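Local coordinates for polysaccharide biosynthesis protein CapD (Bacillus thuringiensis HD-771, PDB 6BWC) that probably acts on UDP-N-acetylglucosamine as an NADP-dependent member of the short-chain dehydrogenase family, in the route to CMP-pseudaminic acid used for flagellin glycosylation, at residues G177-L182 and N237-V242; E241-E246 and N329-Q334. The protein carries 2 engineered substitutions. All blocks are in the same frame, centred on the assembly; numbering follows the deposited sequence.

Contact 1 (G177-L182 and N237-V242); sequences GSVIPL and NDLSEV. With UD1 (uridine-diphosphate-N-acetylglucosamine), chain O.
The uracil ring of the UDP-N-acetylglucosamine has one face over Val179, which meets Leu239 on its other branch; Val179 CG2 sits almost squarely beneath the ring atom N1, at 4.0 Å. Leu182 comes from the same side but is displaced to the edge, its CD2 lying 3.3 Å from O4 of the nucleotide and well out of the ring plane. This is the nucleotide pocket of an extended short-chain dehydrogenase with a Rossmann fold, where the start of helix 179-190 meets the diphosphate. Ser178 is the N-cap residue, and the next amide, Val179 N, donates a hydrogen bond to the phosphate oxygen O2A (3.1 Å, N-H...O angle 157°). The helix dipole would be expected to add to the attraction.

The two branches of Val179 divide the work. Chi1 of 69° sets CG1 between the backbone N and the carbonyl carbon, pointing to helix 236-251, where it meets Leu239 CD2 end to end at 3.6 Å; CG2 is left anti to N, turned to the ribose and base. Leu239, the one residue of 237-242 that touches 177-182, places both its methyls against helix 179-190 in this buried, wholly apolar contact. Its second methyl, CD1, rests obliquely on Ile180, 3.9 Å from CG1 and 4.1 Å from the terminal CD1.

Contact 2 (E241-E246 and N329-Q334); sequences EVMIEE and NLILNQ
Val242 and Ile331 point in opposite senses and overlap at their methyl ends. The CG1 branch of Val242, anti to the backbone N at chi1 165°, reaches the terminal CD1 of Ile331 at 3.6 Å. One residue on, Met243 leaves its backbone neither toward nor away from 329-334, and bends at chi2 and chi3 bring the S-methyl to Ile331: CE lies 3.9 Å from Ile331 CG2. Ile331 is thus held at two points, its long branch against the valine and its short branch against the methionine.

A turn after Val242, Glu246 brings the contact to its more open border. Its side chain runs at about a right angle to that of Leu332. The methylene CG of Glu246 makes the closest approach, 3.6 Å from Leu332 CD2, and the carboxylate carbon CD is a looser 4.1 Å from Leu332 CD1. The carboxylate itself is engaged through OE1 in a salt bridge with Arg328, the residue just before 329-334 on helix 324-333, and Glu245 adds salt bridges to Arg328 and Lys324. An apolar seam edged by charge pairs therefore joins the two helices, whose local axes approach to 11.0 Å at a crossing angle of -50°, as in ordinary helix-on-helix packing of the C-terminal lobe of an extended short-chain dehydrogenase.

Helix 236-251 serves both contacts, and Glu241 and Val242 belong to each; the two centres are 9 Å apart. Their side chains merge into one apolar cluster of three helices, 179-190, 236-251 and 324-333. Ile180 CG2 of contact 1 packs on Met243 SD of contact 2 at 3.8 Å, and Leu239 CD1 approaches Ile331 CD1 to 3.9 Å. Contact 1 is the layer that touches the nucleotide sugar, and the side chain of Val179 is also about 9 Å from a bound NADP. Contact 2 forms a layer behind it: the side chain of Met243 is about 10 Å from the UDP-N-acetylglucosamine, and that of Ile331 about 14 Å from a bound NADP.

Contact 1 (G177-L182 and N237-V242)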
loop_
_atom_site.group_PDB
_atom_site.type_symbol
_atom_site.label_atom_id
_atom_site.label_comp_id
_atom_site.label_asym_id
_atom_site.label_seq_id
_atom_site.Cartn_x
_atom_site.Cartn_y
_atom_site.Cartn_z
ATOM N N GLY C 177 -24.896 20.276 -11.116
ATOM C CA GLY C 177 -25.551 19.757 -9.924
ATOM C C GLY C 177 -25.957 20.825 -8.949
ATOM O O GLY C 177 -26.106 20.558 -7.771
ATOM N N SER C 178 -26.160 22.038 -9.440
ATOM C CA SER C 178 -26.482 23.163 -8.578
ATOM C C SER C 178 -27.962 23.522 -8.697
ATOM O O SER C 178 -28.693 23.020 -9.582
ATOM C CB SER C 178 -25.583 24.384 -8.864
ATOM O OG SER C 178 -26.094 25.223 -9.896
ATOM N N VAL C 179 -28.390 24.399 -7.791
ATOM C CA VAL C 179 -29.805 24.673 -7.597
ATOM C C VAL C 179 -30.508 25.163 -8.862
ATOM O O VAL C 179 -31.630 24.741 -9.098
ATOM C CB VAL C 179 -30.067 25.599 -6.363
ATOM C CG1 VAL C 179 -29.574 27.025 -6.583
ATOM C CG2 VAL C 179 -31.539 25.571 -5.980
ATOM N N ILE C 180 -29.845 25.991 -9.680
ATOM C CA ILE C 180 -30.507 26.652 -10.812
ATOM C C ILE C 180 -30.950 25.677 -11.923
ATOM O O ILE C 180 -32.116 25.724 -12.346
ATOM C CB ILE C 180 -29.684 27.856 -11.351
ATOM C CG1 ILE C 180 -29.828 29.051 -10.384
ATOM C CG2 ILE C 180 -30.129 28.237 -12.770
ATOM C CD1 ILE C 180 -29.024 30.297 -10.718
ATOM N N PRO C 181 -30.048 24.799 -12.400
ATOM C CA PRO C 181 -30.485 23.734 -13.305
ATOM C C PRO C 181 -31.420 22.727 -12.660
ATOM O O PRO C 181 -32.204 22.123 -13.377
ATOM C CB PRO C 181 -29.196 23.021 -13.691
ATOM C CG PRO C 181 -28.117 23.995 -13.442
ATOM C CD PRO C 181 -28.583 24.907 -12.347
ATOM N N LEU C 182 -31.316 22.523 -11.343
ATOM C CA LEU C 182 -32.238 21.640 -10.617
ATOM C C LEU C 182 -33.675 22.195 -10.624
ATOM O O LEU C 182 -34.602 21.539 -11.115
ATOM C CB LEU C 182 -31.740 21.444 -9.188
ATOM C CG LEU C 182 -32.584 20.577 -8.271
ATOM C CD1 LEU C 182 -32.719 19.184 -8.838
ATOM C CD2 LEU C 182 -31.951 20.533 -6.893
ATOM N N ASN C 237 -34.807 33.126 -1.300
ATOM C CA ASN C 237 -36.224 33.497 -1.435
ATOM C C ASN C 237 -36.424 34.089 -2.828
ATOM O O ASN C 237 -37.225 33.593 -3.613
ATOM C CB ASN C 237 -36.654 34.500 -0.322
ATOM C CG ASN C 237 -38.106 34.284 0.162
ATOM O OD1 ASN C 237 -39.005 33.863 -0.593
ATOM N ND2 ASN C 237 -38.337 34.580 1.438
ATOM N N ASP C 238 -35.639 35.121 -3.133
ATOM C CA ASP C 238 -35.668 35.779 -4.446
ATOM C C ASP C 238 -35.399 34.721 -5.515
ATOM O O ASP C 238 -36.130 34.648 -6.521
ATOM C CB ASP C 238 -34.646 36.945 -4.567
ATOM C CG ASP C 238 -34.758 37.998 -3.427
ATOM O OD1 ASP C 238 -33.752 38.719 -3.207
ATOM O OD2 ASP C 238 -35.821 38.085 -2.757
ATOM N N LEU C 239 -34.390 33.876 -5.281
ATOM C CA LEU C 239 -33.993 32.869 -6.269
ATOM C C LEU C 239 -35.111 31.895 -6.645
ATOM O O LEU C 239 -35.328 31.619 -7.839
ATOM C CB LEU C 239 -32.775 32.071 -5.798
ATOM C CG LEU C 239 -32.303 30.904 -6.703
ATOM C CD1 LEU C 239 -32.127 31.305 -8.167
ATOM C CD2 LEU C 239 -30.994 30.339 -6.178
ATOM N N SER C 240 -35.797 31.365 -5.635
ATOM C CA SER C 240 -36.843 30.390 -5.882
ATOM C C SER C 240 -37.963 31.058 -6.662
ATOM O O SER C 240 -38.409 30.512 -7.670
ATOM C CB SER C 240 -37.350 29.758 -4.589
ATOM O OG SER C 240 -37.684 30.745 -3.645
ATOM N N GLU C 241 -38.371 32.252 -6.224
ATOM C CA GLU C 241 -39.368 33.080 -6.948
ATOM C C GLU C 241 -38.976 33.364 -8.438
ATOM O O GLU C 241 -39.698 32.941 -9.374
ATOM C CB GLU C 241 -39.645 34.394 -6.173
ATOM C CG GLU C 241 -40.424 34.198 -4.866
ATOM C CD GLU C 241 -40.715 35.488 -4.110
ATOM O OE1 GLU C 241 -40.423 36.587 -4.624
ATOM O OE2 GLU C 241 -41.252 35.402 -2.990
ATOM N N VAL C 242 -37.831 34.033 -8.640
ATOM C CA VAL C 242 -37.334 34.358 -9.990
ATOM C C VAL C 242 -37.338 33.120 -10.884
ATOM O O VAL C 242 -37.789 33.188 -12.027
ATOM C CB VAL C 242 -35.915 35.001 -9.967
ATOM C CG1 VAL C 242 -35.270 35.003 -11.347
ATOM C CG2 VAL C 242 -35.979 36.435 -9.455
HETATM C "C1'" UD1 O . -22.052 25.205 -3.737
HETATM C "C2'" UD1 O . -20.934 24.220 -4.038
HETATM C "C3'" UD1 O . -19.970 24.086 -2.861
HETATM C "C4'" UD1 O . -19.514 25.445 -2.337
HETATM C "C5'" UD1 O . -20.655 26.479 -2.277
HETATM C "C6'" UD1 O . -20.075 27.888 -2.093
HETATM C "C7'" UD1 O . -21.928 22.580 -5.582
HETATM C "C8'" UD1 O . -22.700 21.280 -5.674
HETATM N "N2'" UD1 O . -21.479 22.916 -4.368
HETATM O "O1'" UD1 O . -22.755 24.793 -2.575
HETATM O "O3'" UD1 O . -18.843 23.288 -3.276
HETATM O "O4'" UD1 O . -18.941 25.318 -1.049
HETATM O "O5'" UD1 O . -21.488 26.453 -3.456
HETATM O "O6'" UD1 O . -20.887 28.685 -1.226
HETATM O "O7'" UD1 O . -21.793 23.288 -6.579
HETATM N N1 UD1 O . -31.241 24.110 -2.274
HETATM C C2 UD1 O . -32.656 23.928 -2.334
HETATM N N3 UD1 O . -33.159 22.789 -2.837
HETATM C C4 UD1 O . -32.361 21.802 -3.290
HETATM C C5 UD1 O . -30.996 21.944 -3.266
HETATM C C6 UD1 O . -30.451 23.117 -2.767
HETATM O O2 UD1 O . -33.444 24.794 -1.914
HETATM O O4 UD1 O . -32.832 20.755 -3.761
HETATM C C1B UD1 O . -30.646 25.338 -1.706
HETATM C C2B UD1 O . -29.507 25.117 -0.708
HETATM O "O2'" UD1 O . -29.979 24.948 0.622
HETATM C C3B UD1 O . -28.619 26.332 -0.886
HETATM C C4B UD1 O . -28.843 26.682 -2.342
HETATM O O4B UD1 O . -30.058 26.062 -2.758
HETATM O O3B UD1 O . -28.990 27.471 -0.101
HETATM C C5B UD1 O . -27.714 26.227 -3.252
HETATM O O5B UD1 O . -27.526 24.804 -3.290
HETATM P PA UD1 O . -26.403 24.299 -4.321
HETATM O O1A UD1 O . -26.452 22.810 -4.558
HETATM O O2A UD1 O . -26.353 25.193 -5.564
HETATM O O3A UD1 O . -24.985 24.774 -3.712
HETATM P PB UD1 O . -24.352 24.957 -2.233
HETATM O O1B UD1 O . -24.682 23.750 -1.380
HETATM O O2B UD1 O . -24.580 26.326 -1.604
#

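Contact 2 (E241-E246 and N329-Q334)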
loop_
_atom_site.group_PDB
_atom_site.type_symbol
_atom_site.label_atom_id
_atom_site.label_comp_id
_atom_site.label_asym_id
_atom_site.label_seq_id
_atom_site.Cartn_x
_atom_site.Cartn_y
_atom_site.Cartn_z
ATOM N N GLU C 241 -38.371 32.252 -6.224
ATOM C CA GLU C 241 -39.368 33.080 -6.948
ATOM C C GLU C 241 -38.976 33.364 -8.438
ATOM O O GLU C 241 -39.698 32.941 -9.374
ATOM C CB GLU C 241 -39.645 34.394 -6.173
ATOM C CG GLU C 241 -40.424 34.198 -4.866
ATOM C CD GLU C 241 -40.715 35.488 -4.110
ATOM O OE1 GLU C 241 -40.423 36.587 -4.624
ATOM O OE2 GLU C 241 -41.252 35.402 -2.990
ATOM N N VAL C 242 -37.831 34.033 -8.640
ATOM C CA VAL C 242 -37.334 34.358 -9.990
ATOM C C VAL C 242 -37.338 33.120 -10.884
ATOM O O VAL C 242 -37.789 33.188 -12.027
ATOM C CB VAL C 242 -35.915 35.001 -9.967
ATOM C CG1 VAL C 242 -35.270 35.003 -11.347
ATOM C CG2 VAL C 242 -35.979 36.435 -9.455
ATOM N N MET C 243 -36.855 31.994 -10.356
ATOM C CA MET C 243 -36.680 30.773 -11.151
ATOM C C MET C 243 -38.013 30.239 -11.690
ATOM O O MET C 243 -38.092 29.849 -12.855
ATOM C CB MET C 243 -35.940 29.699 -10.335
ATOM C CG MET C 243 -35.054 28.781 -11.156
ATOM S SD MET C 243 -33.547 29.582 -11.745
ATOM C CE MET C 243 -33.890 29.637 -13.487
ATOM N N ILE C 244 -39.051 30.251 -10.845
ATOM C CA ILE C 244 -40.389 29.772 -11.221
ATOM C C ILE C 244 -41.023 30.691 -12.246
ATOM O O ILE C 244 -41.599 30.227 -13.223
ATOM C CB ILE C 244 -41.309 29.677 -10.000
ATOM C CG1 ILE C 244 -40.834 28.542 -9.095
ATOM C CG2 ILE C 244 -42.763 29.434 -10.405
ATOM C CD1 ILE C 244 -41.383 28.625 -7.684
ATOM N N GLU C 245 -40.933 31.991 -12.011
ATOM C CA GLU C 245 -41.403 32.965 -12.997
ATOM C C GLU C 245 -40.847 32.679 -14.386
ATOM O O GLU C 245 -41.616 32.395 -15.305
ATOM C CB GLU C 245 -41.046 34.395 -12.563
ATOM C CG GLU C 245 -41.997 34.950 -11.509
ATOM C CD GLU C 245 -41.309 35.696 -10.369
ATOM O OE1 GLU C 245 -40.375 36.490 -10.619
ATOM O OE2 GLU C 245 -41.732 35.498 -9.202
ATOM N N GLU C 246 -39.519 32.705 -14.504
ATOM C CA GLU C 246 -38.836 32.675 -15.809
ATOM C C GLU C 246 -38.799 31.323 -16.511
ATOM O O GLU C 246 -38.674 31.271 -17.734
ATOM C CB GLU C 246 -37.396 33.212 -15.714
ATOM C CG GLU C 246 -37.171 34.517 -16.460
ATOM C CD GLU C 246 -37.528 35.724 -15.639
ATOM O OE1 GLU C 246 -36.850 35.959 -14.607
ATOM O OE2 GLU C 246 -38.472 36.440 -16.029
ATOM N N ASN C 329 -32.074 39.586 -14.087
ATOM C CA ASN C 329 -31.217 40.051 -15.185
ATOM C C ASN C 329 -30.026 39.143 -15.367
ATOM O O ASN C 329 -29.761 38.689 -16.480
ATOM C CB ASN C 329 -30.733 41.473 -14.949
ATOM C CG ASN C 329 -31.848 42.484 -15.077
ATOM O OD1 ASN C 329 -32.969 42.167 -15.518
ATOM N ND2 ASN C 329 -31.552 43.718 -14.688
ATOM N N LEU C 330 -29.353 38.877 -14.241
ATOM C CA LEU C 330 -28.218 37.953 -14.147
ATOM C C LEU C 330 -28.565 36.559 -14.728
ATOM O O LEU C 330 -27.967 36.126 -15.734
ATOM C CB LEU C 330 -27.743 37.817 -12.681
ATOM C CG LEU C 330 -26.274 38.077 -12.334
ATOM C CD1 LEU C 330 -26.065 37.697 -10.871
ATOM C CD2 LEU C 330 -25.269 37.382 -13.256
ATOM N N ILE C 331 -29.543 35.885 -14.115
ATOM C CA ILE C 331 -29.928 34.528 -14.519
ATOM C C ILE C 331 -30.243 34.464 -16.018
ATOM O O ILE C 331 -29.872 33.495 -16.694
ATOM C CB ILE C 331 -31.125 33.985 -13.706
ATOM C CG1 ILE C 331 -30.723 33.745 -12.242
ATOM C CG2 ILE C 331 -31.659 32.690 -14.327
ATOM C CD1 ILE C 331 -31.900 33.626 -11.288
ATOM N N LEU C 332 -30.905 35.497 -16.534
ATOM C CA LEU C 332 -31.154 35.599 -17.964
ATOM C C LEU C 332 -29.881 35.833 -18.772
ATOM O O LEU C 332 -29.541 35.000 -19.627
ATOM C CB LEU C 332 -32.216 36.662 -18.242
ATOM C CG LEU C 332 -33.582 36.223 -17.690
ATOM C CD1 LEU C 332 -34.615 37.289 -17.999
ATOM C CD2 LEU C 332 -34.028 34.872 -18.238
ATOM N N ASN C 333 -29.156 36.913 -18.483
ATOM C CA ASN C 333 -27.905 37.217 -19.209
ATOM C C ASN C 333 -26.778 36.210 -19.076
ATOM O O ASN C 333 -25.887 36.177 -19.922
ATOM C CB ASN C 333 -27.367 38.593 -18.842
ATOM C CG ASN C 333 -28.270 39.690 -19.324
ATOM O OD1 ASN C 333 -28.662 39.691 -20.494
ATOM N ND2 ASN C 333 -28.638 40.622 -18.429
ATOM N N GLN C 334 -26.800 35.387 -18.039
ATOM C CA GLN C 334 -25.832 34.304 -17.953
ATOM C C GLN C 334 -26.280 33.032 -18.689
ATOM O O GLN C 334 -25.547 32.050 -18.683
ATOM C CB GLN C 334 -25.498 34.032 -16.485
ATOM C CG GLN C 334 -24.748 35.180 -15.828
ATOM C CD GLN C 334 -23.425 35.476 -16.517
ATOM O OE1 GLN C 334 -22.731 34.500 -16.851
ATOM N NE2 GLN C 334 -23.078 36.661 -16.748
#